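Local atomic coordinates of 2-C-methyl-D-erythritol 4-phosphate cytidylyltransferase (Neisseria gonorrhoeae, PDB entry 1VGW), a protein that probably joins the cytidylyl group of CTP to 2-C-methyl-D-erythritol 4-phosphate, releasing diphosphate, in the second step of the DXP route to isoprenoids. Residues 128-141 against 201-213. Residues are numbered along the deposited sequence; the frame is centred on the assembly and turned at random.
Sequences QAGNAAEGGILAVP and VRPLLIQGDARNL
G136 and L204 begin a short parallel beta ladder in which five backbone hydrogen bonds pass back and forth between 136-141 and 204-207 and their flanks. I137 sits at its centre, its N donating to L204 O. The carbonyl of the same residue, I137 O, accepts from I206 N at 2.9 Å. A139 continues the series, its N reaching I206 O at 2.8 Å with the donor nearly in line with the carbonyl bond. G208 N then closes the ladder on A139 O, also at 2.8 Å. The short strand axes diverge by 56°.

Apolar contacts clothe both faces. On one, I206 packs CD1 against A129 CB (3.7 Å) and CG2, anti to its backbone N, against L138 CD2, while L204 CD1 lies near A132 CB and Q128 O. G136, with no side chain, leaves its CA close to L204 O and I206 CD1. On the other face, L205 CD2 touches A139 CB (3.8 Å) and I137 CG1, the I137 and L205 side chains running alongside each other.

Among the polar side chains, Q128 runs past I206 in the opposite direction, with NE2 next to CG1. E134 holds CG between its backbone N and carbonyl carbon (chi1 66°), against R202 O at 3.3 Å; the bend at chi2 turns the carboxylate, whose OE2 lies 3.8 Å from L204 CD2. N212 ND2 skirts L138 CD1, but its hydrogen bonds go to Q167 and the T168 carbonyl.

Backbone bonding thus secures a late strand beside 136-141, whose other neighbours are antiparallel strands 163-167 and 169-173. Strand 204-207 and the residue before it also hydrogen-bond to the second subunit, so this edge of the sheet reaches the dimer interface.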
ATOM      1  N   GLN B 128     -17.936  -2.086 -15.186  1.00 42.52           N
ATOM      2  CA  GLN B 128     -16.984  -2.808 -16.043  1.00 42.88           C
ATOM      3  C   GLN B 128     -16.984  -4.296 -15.895  1.00 40.94           C
ATOM      4  O   GLN B 128     -17.155  -5.040 -16.882  1.00 45.38           O
ATOM      5  CB  GLN B 128     -15.592  -2.213 -15.787  1.00 43.70           C
ATOM      6  CG  GLN B 128     -15.576  -0.725 -16.144  1.00 46.53           C
ATOM      7  CD  GLN B 128     -14.349  -0.009 -15.659  1.00 52.48           C
ATOM      8  OE1 GLN B 128     -14.339   1.223 -15.567  1.00 56.69           O
ATOM      9  NE2 GLN B 128     -13.289  -0.738 -15.321  1.00 54.73           N
ATOM     10  N   ALA B 129     -16.914  -4.840 -14.690  1.00 38.20           N
ATOM     11  CA  ALA B 129     -16.895  -6.310 -14.576  1.00 34.31           C
ATOM     12  C   ALA B 129     -18.292  -6.864 -14.539  1.00 31.67           C
ATOM     13  O   ALA B 129     -18.527  -8.060 -14.773  1.00 33.30           O
ATOM     14  CB  ALA B 129     -16.102  -6.706 -13.327  1.00 25.36           C
ATOM     15  N   GLY B 130     -19.276  -6.040 -14.170  1.00 28.96           N
ATOM     16  CA  GLY B 130     -20.639  -6.477 -14.059  1.00 28.98           C
ATOM     17  C   GLY B 130     -21.260  -6.985 -15.368  1.00 29.91           C
ATOM     18  O   GLY B 130     -22.226  -7.755 -15.296  1.00 27.48           O
ATOM     19  N   ASN B 131     -20.720  -6.582 -16.507  1.00 29.63           N
ATOM     20  CA  ASN B 131     -21.173  -6.946 -17.814  1.00 32.65           C
ATOM     21  C   ASN B 131     -20.138  -7.699 -18.650  1.00 31.19           C
ATOM     22  O   ASN B 131     -20.203  -7.612 -19.872  1.00 31.31           O
ATOM     23  CB  ASN B 131     -21.615  -5.707 -18.639  1.00 31.39           C
ATOM     24  CG  ASN B 131     -22.828  -5.032 -18.031  1.00 33.19           C
ATOM     25  OD1 ASN B 131     -23.919  -5.608 -17.979  1.00 31.43           O
ATOM     26  ND2 ASN B 131     -22.645  -3.805 -17.570  1.00 35.96           N
ATOM     27  N   ALA B 132     -19.183  -8.354 -18.033  1.00 29.98           N
ATOM     28  CA  ALA B 132     -18.190  -9.146 -18.748  1.00 26.67           C
ATOM     29  C   ALA B 132     -18.306 -10.560 -18.175  1.00 28.41           C
ATOM     30  O   ALA B 132     -18.127 -10.641 -16.938  1.00 30.26           O
ATOM     31  CB  ALA B 132     -16.784  -8.615 -18.509  1.00 26.89           C
ATOM     32  N   ALA B 133     -18.430 -11.601 -18.986  1.00 23.99           N
ATOM     33  CA  ALA B 133     -18.594 -12.939 -18.422  1.00 25.81           C
ATOM     34  C   ALA B 133     -17.436 -13.384 -17.534  1.00 26.05           C
ATOM     35  O   ALA B 133     -17.587 -14.280 -16.674  1.00 24.93           O
ATOM     36  CB  ALA B 133     -18.879 -13.964 -19.535  1.00 17.72           C
ATOM     37  N   GLU B 134     -16.229 -12.902 -17.799  1.00 24.68           N
ATOM     38  CA  GLU B 134     -15.051 -13.268 -17.040  1.00 28.66           C
ATOM     39  C   GLU B 134     -14.900 -12.569 -15.677  1.00 28.23           C
ATOM     40  O   GLU B 134     -14.048 -12.986 -14.894  1.00 27.01           O
ATOM     41  CB  GLU B 134     -13.740 -13.083 -17.829  1.00 26.41           C
ATOM     42  CG  GLU B 134     -13.381 -11.668 -18.170  1.00 27.59           C
ATOM     43  CD  GLU B 134     -13.971 -11.128 -19.455  1.00 36.22           C
ATOM     44  OE1 GLU B 134     -15.175 -11.358 -19.736  1.00 37.64           O
ATOM     45  OE2 GLU B 134     -13.258 -10.417 -20.218  1.00 36.01           O
ATOM     46  N   GLY B 135     -15.766 -11.658 -15.289  1.00 27.70           N
ATOM     47  CA  GLY B 135     -15.678 -11.039 -13.975  1.00 26.48           C
ATOM     48  C   GLY B 135     -14.466 -10.114 -13.894  1.00 26.70           C
ATOM     49  O   GLY B 135     -13.798  -9.895 -14.914  1.00 25.35           O
ATOM     50  N   GLY B 136     -14.131  -9.704 -12.677  1.00 25.16           N
ATOM     51  CA  GLY B 136     -13.045  -8.718 -12.535  1.00 24.49           C
ATOM     52  C   GLY B 136     -12.930  -8.292 -11.066  1.00 24.29           C
ATOM     53  O   GLY B 136     -13.700  -8.737 -10.234  1.00 22.32           O
ATOM     54  N   ILE B 137     -11.817  -7.584 -10.719  1.00 23.60           N
ATOM     55  CA  ILE B 137     -11.610  -7.219  -9.335  1.00 22.52           C
ATOM     56  C   ILE B 137     -11.087  -5.801  -9.228  1.00 23.40           C
ATOM     57  O   ILE B 137     -10.558  -5.242 -10.173  1.00 25.61           O
ATOM     58  CB  ILE B 137     -10.570  -8.120  -8.625  1.00 23.65           C
ATOM     59  CG1 ILE B 137      -9.159  -7.832  -9.175  1.00 23.68           C
ATOM     60  CG2 ILE B 137     -10.891  -9.603  -8.731  1.00 20.79           C
ATOM     61  CD1 ILE B 137      -8.072  -8.689  -8.540  1.00 24.07           C
ATOM     62  N   LEU B 138     -11.225  -5.238  -8.013  1.00 24.77           N
ATOM     63  CA  LEU B 138     -10.601  -3.904  -7.824  1.00 24.88           C
ATOM     64  C   LEU B 138      -9.115  -4.178  -7.509  1.00 26.60           C
ATOM     65  O   LEU B 138      -8.786  -5.248  -6.944  1.00 23.78           O
ATOM     66  CB  LEU B 138     -11.224  -3.122  -6.684  1.00 27.22           C
ATOM     67  CG  LEU B 138     -12.628  -2.559  -6.851  1.00 28.38           C
ATOM     68  CD1 LEU B 138     -13.063  -1.760  -5.627  1.00 30.54           C
ATOM     69  CD2 LEU B 138     -12.741  -1.701  -8.095  1.00 31.15           C
ATOM     70  N   ALA B 139      -8.249  -3.274  -7.953  1.00 26.74           N
ATOM     71  CA  ALA B 139      -6.798  -3.501  -7.667  1.00 28.98           C
ATOM     72  C   ALA B 139      -6.037  -2.211  -7.975  1.00 30.09           C
ATOM     73  O   ALA B 139      -6.655  -1.302  -8.594  1.00 29.41           O
ATOM     74  CB  ALA B 139      -6.313  -4.664  -8.491  1.00 29.63           C
ATOM     75  N   VAL B 140      -4.851  -2.048  -7.446  1.00 29.16           N
ATOM     76  CA  VAL B 140      -4.004  -0.881  -7.693  1.00 31.90           C
ATOM     77  C   VAL B 140      -2.600  -1.300  -8.134  1.00 32.14           C
ATOM     78  O   VAL B 140      -2.007  -2.261  -7.621  1.00 30.05           O
ATOM     79  CB  VAL B 140      -3.878   0.045  -6.459  1.00 35.71           C
ATOM     80  CG1 VAL B 140      -5.253   0.536  -5.994  1.00 37.60           C
ATOM     81  CG2 VAL B 140      -3.140  -0.599  -5.306  1.00 32.18           C
ATOM     82  N   PRO B 141      -1.983  -0.566  -9.046  1.00 33.25           N
ATOM     83  CA  PRO B 141      -0.652  -0.922  -9.515  1.00 35.64           C
ATOM     84  C   PRO B 141       0.377  -0.839  -8.413  1.00 36.63           C
ATOM     85  O   PRO B 141       0.204  -0.001  -7.513  1.00 38.04           O
ATOM     86  CB  PRO B 141      -0.368   0.087 -10.624  1.00 36.42           C
ATOM     87  CG  PRO B 141      -1.691   0.655 -11.002  1.00 35.38           C
ATOM     88  CD  PRO B 141      -2.509   0.625  -9.726  1.00 34.07           C
ATOM     89  N   VAL B 201      -9.915 -18.866 -17.250  1.00 30.64           N
ATOM     90  CA  VAL B 201     -10.618 -17.595 -17.475  1.00 29.80           C
ATOM     91  C   VAL B 201      -9.745 -16.458 -16.916  1.00 29.91           C
ATOM     92  O   VAL B 201      -9.324 -16.620 -15.756  1.00 32.92           O
ATOM     93  CB  VAL B 201     -11.936 -17.590 -16.665  1.00 30.99           C
ATOM     94  CG1 VAL B 201     -12.633 -16.242 -16.787  1.00 31.01           C
ATOM     95  CG2 VAL B 201     -12.845 -18.747 -16.962  1.00 27.45           C
ATOM     96  N   ARG B 202      -9.610 -15.339 -17.541  1.00 28.05           N
ATOM     97  CA  ARG B 202      -8.837 -14.193 -17.139  1.00 26.92           C
ATOM     98  C   ARG B 202      -9.695 -13.008 -16.717  1.00 26.91           C
ATOM     99  O   ARG B 202     -10.139 -12.225 -17.592  1.00 26.57           O
ATOM    100  CB  ARG B 202      -7.996 -13.740 -18.342  1.00 27.08           C
ATOM    101  CG  ARG B 202      -6.930 -14.773 -18.795  1.00 27.81           C
ATOM    102  CD  ARG B 202      -6.079 -14.029 -19.848  1.00 30.79           C
ATOM    103  NE  ARG B 202      -4.746 -14.549 -19.969  1.00 37.50           N
ATOM    104  CZ  ARG B 202      -3.786 -13.900 -20.651  1.00 39.70           C
ATOM    105  NH1 ARG B 202      -4.031 -12.738 -21.213  1.00 41.08           N
ATOM    106  NH2 ARG B 202      -2.614 -14.489 -20.763  1.00 40.85           N
ATOM    107  N   PRO B 203      -9.826 -12.730 -15.421  1.00 27.72           N
ATOM    108  CA  PRO B 203     -10.699 -11.629 -14.966  1.00 27.38           C
ATOM    109  C   PRO B 203     -10.142 -10.270 -15.290  1.00 27.74           C
ATOM    110  O   PRO B 203      -8.921 -10.127 -15.458  1.00 28.45           O
ATOM    111  CB  PRO B 203     -10.856 -11.860 -13.480  1.00 25.27           C
ATOM    112  CG  PRO B 203     -10.519 -13.290 -13.274  1.00 25.85           C
ATOM    113  CD  PRO B 203      -9.400 -13.566 -14.280  1.00 25.26           C
ATOM    114  N   LEU B 204     -11.003  -9.262 -15.462  1.00 29.05           N
ATOM    115  CA  LEU B 204     -10.497  -7.907 -15.733  1.00 31.03           C
ATOM    116  C   LEU B 204      -9.862  -7.320 -14.462  1.00 31.13           C
ATOM    117  O   LEU B 204     -10.204  -7.724 -13.339  1.00 30.62           O
ATOM    118  CB  LEU B 204     -11.616  -6.956 -16.190  1.00 27.83           C
ATOM    119  CG  LEU B 204     -12.535  -7.321 -17.323  1.00 33.78           C
ATOM    120  CD1 LEU B 204     -13.705  -6.339 -17.441  1.00 35.09           C
ATOM    121  CD2 LEU B 204     -11.804  -7.306 -18.664  1.00 37.88           C
ATOM    122  N   LEU B 205      -8.985  -6.339 -14.620  1.00 32.03           N
ATOM    123  CA  LEU B 205      -8.422  -5.593 -13.499  1.00 32.13           C
ATOM    124  C   LEU B 205      -9.026  -4.162 -13.579  1.00 32.61           C
ATOM    125  O   LEU B 205      -8.780  -3.468 -14.573  1.00 30.63           O
ATOM    126  CB  LEU B 205      -6.904  -5.460 -13.507  1.00 31.12           C
ATOM    127  CG  LEU B 205      -6.094  -6.678 -13.094  1.00 34.50           C
ATOM    128  CD1 LEU B 205      -4.704  -6.644 -13.713  1.00 34.37           C
ATOM    129  CD2 LEU B 205      -5.999  -6.852 -11.584  1.00 31.28           C
ATOM    130  N   ILE B 206      -9.788  -3.791 -12.562  1.00 32.88           N
ATOM    131  CA  ILE B 206     -10.416  -2.457 -12.481  1.00 31.55           C
ATOM    132  C   ILE B 206      -9.759  -1.646 -11.346  1.00 32.74           C
ATOM    133  O   ILE B 206      -9.403  -2.132 -10.259  1.00 28.93           O
ATOM    134  CB  ILE B 206     -11.909  -2.618 -12.254  1.00 31.94           C
ATOM    135  CG1 ILE B 206     -12.567  -3.209 -13.554  1.00 33.64           C
ATOM    136  CG2 ILE B 206     -12.647  -1.380 -11.846  1.00 26.32           C
ATOM    137  CD1 ILE B 206     -13.083  -4.612 -13.237  1.00 35.42           C
ATOM    138  N   GLN B 207      -9.472  -0.393 -11.613  1.00 33.45           N
ATOM    139  CA  GLN B 207      -8.816   0.517 -10.708  1.00 34.66           C
ATOM    140  C   GLN B 207      -9.551   0.671  -9.396  1.00 36.65           C
ATOM    141  O   GLN B 207     -10.723   1.038  -9.363  1.00 38.24           O
ATOM    142  CB  GLN B 207      -8.609   1.884 -11.360  1.00 31.26           C
ATOM    143  CG  GLN B 207      -7.981   2.922 -10.499  1.00 36.92           C
ATOM    144  CD  GLN B 207      -6.563   2.692 -10.023  1.00 39.40           C
ATOM    145  OE1 GLN B 207      -5.688   2.063 -10.661  1.00 39.14           O
ATOM    146  NE2 GLN B 207      -6.293   3.281  -8.852  1.00 40.00           N
ATOM    147  N   GLY B 208      -8.853   0.387  -8.286  1.00 37.53           N
ATOM    148  CA  GLY B 208      -9.458   0.519  -6.963  1.00 36.04           C
ATOM    149  C   GLY B 208      -9.197   1.908  -6.380  1.00 36.73           C
ATOM    150  O   GLY B 208      -9.475   2.924  -7.023  1.00 35.56           O
ATOM    151  N   ASP B 209      -8.609   1.941  -5.184  1.00 37.93           N
ATOM    152  CA  ASP B 209      -8.329   3.206  -4.509  1.00 36.67           C
ATOM    153  C   ASP B 209      -7.467   3.040  -3.268  1.00 38.03           C
ATOM    154  O   ASP B 209      -7.655   2.130  -2.455  1.00 36.35           O
ATOM    155  CB  ASP B 209      -9.694   3.813  -4.121  1.00 43.32           C
ATOM    156  CG  ASP B 209      -9.607   5.232  -3.613  1.00 45.80           C
ATOM    157  OD1 ASP B 209      -9.966   6.168  -4.362  1.00 46.85           O
ATOM    158  OD2 ASP B 209      -9.204   5.408  -2.440  1.00 46.71           O
ATOM    159  N   ALA B 210      -6.641   4.052  -2.976  1.00 38.25           N
ATOM    160  CA  ALA B 210      -5.757   4.075  -1.842  1.00 41.03           C
ATOM    161  C   ALA B 210      -6.464   4.085  -0.491  1.00 42.64           C
ATOM    162  O   ALA B 210      -5.888   3.656   0.510  1.00 39.87           O
ATOM    163  CB  ALA B 210      -4.836   5.303  -1.902  1.00 44.37           C
ATOM    164  N   ARG B 211      -7.706   4.573  -0.460  1.00 43.58           N
ATOM    165  CA  ARG B 211      -8.491   4.600   0.772  1.00 43.94           C
ATOM    166  C   ARG B 211      -9.157   3.255   1.051  1.00 43.91           C
ATOM    167  O   ARG B 211      -9.547   3.005   2.206  1.00 44.47           O
ATOM    168  CB  ARG B 211      -9.622   5.651   0.691  1.00 46.17           C
ATOM    169  CG  ARG B 211      -9.184   7.084   0.485  1.00 47.03           C
ATOM    170  CD  ARG B 211      -9.892   7.688  -0.740  1.00 48.17           C
ATOM    171  NE  ARG B 211     -11.253   8.068  -0.494  1.00 49.92           N
ATOM    172  CZ  ARG B 211     -12.212   8.310  -1.376  1.00 51.49           C
ATOM    173  NH1 ARG B 211     -13.434   8.642  -0.955  1.00 50.95           N
ATOM    174  NH2 ARG B 211     -11.976   8.223  -2.676  1.00 49.61           N
ATOM    175  N   ASN B 212      -9.263   2.370   0.063  1.00 43.19           N
ATOM    176  CA  ASN B 212      -9.901   1.053   0.218  1.00 41.41           C
ATOM    177  C   ASN B 212      -9.022   0.074   0.957  1.00 40.96           C
ATOM    178  O   ASN B 212      -8.918  -1.135   0.631  1.00 40.48           O
ATOM    179  CB  ASN B 212     -10.231   0.511  -1.193  1.00 37.70           C
ATOM    180  CG  ASN B 212     -11.091  -0.724  -1.228  1.00 34.80           C
ATOM    181  OD1 ASN B 212     -11.855  -1.018  -0.299  1.00 31.23           O
ATOM    182  ND2 ASN B 212     -10.985  -1.506  -2.302  1.00 32.12           N
ATOM    183  N   LEU B 213      -8.338   0.534   2.002  1.00 39.75           N
ATOM    184  CA  LEU B 213      -7.421  -0.320   2.740  1.00 39.58           C
ATOM    185  C   LEU B 213      -8.144  -1.202   3.731  1.00 38.91           C
ATOM    186  O   LEU B 213      -9.271  -0.937   4.095  1.00 37.97           O
ATOM    187  CB  LEU B 213      -6.332   0.479   3.415  1.00 43.95           C
ATOM    188  CG  LEU B 213      -6.679   1.683   4.272  1.00 44.39           C
ATOM    189  CD1 LEU B 213      -7.845   1.444   5.203  1.00 45.35           C
ATOM    190  CD2 LEU B 213      -5.426   2.113   5.058  1.00 42.91           C
TER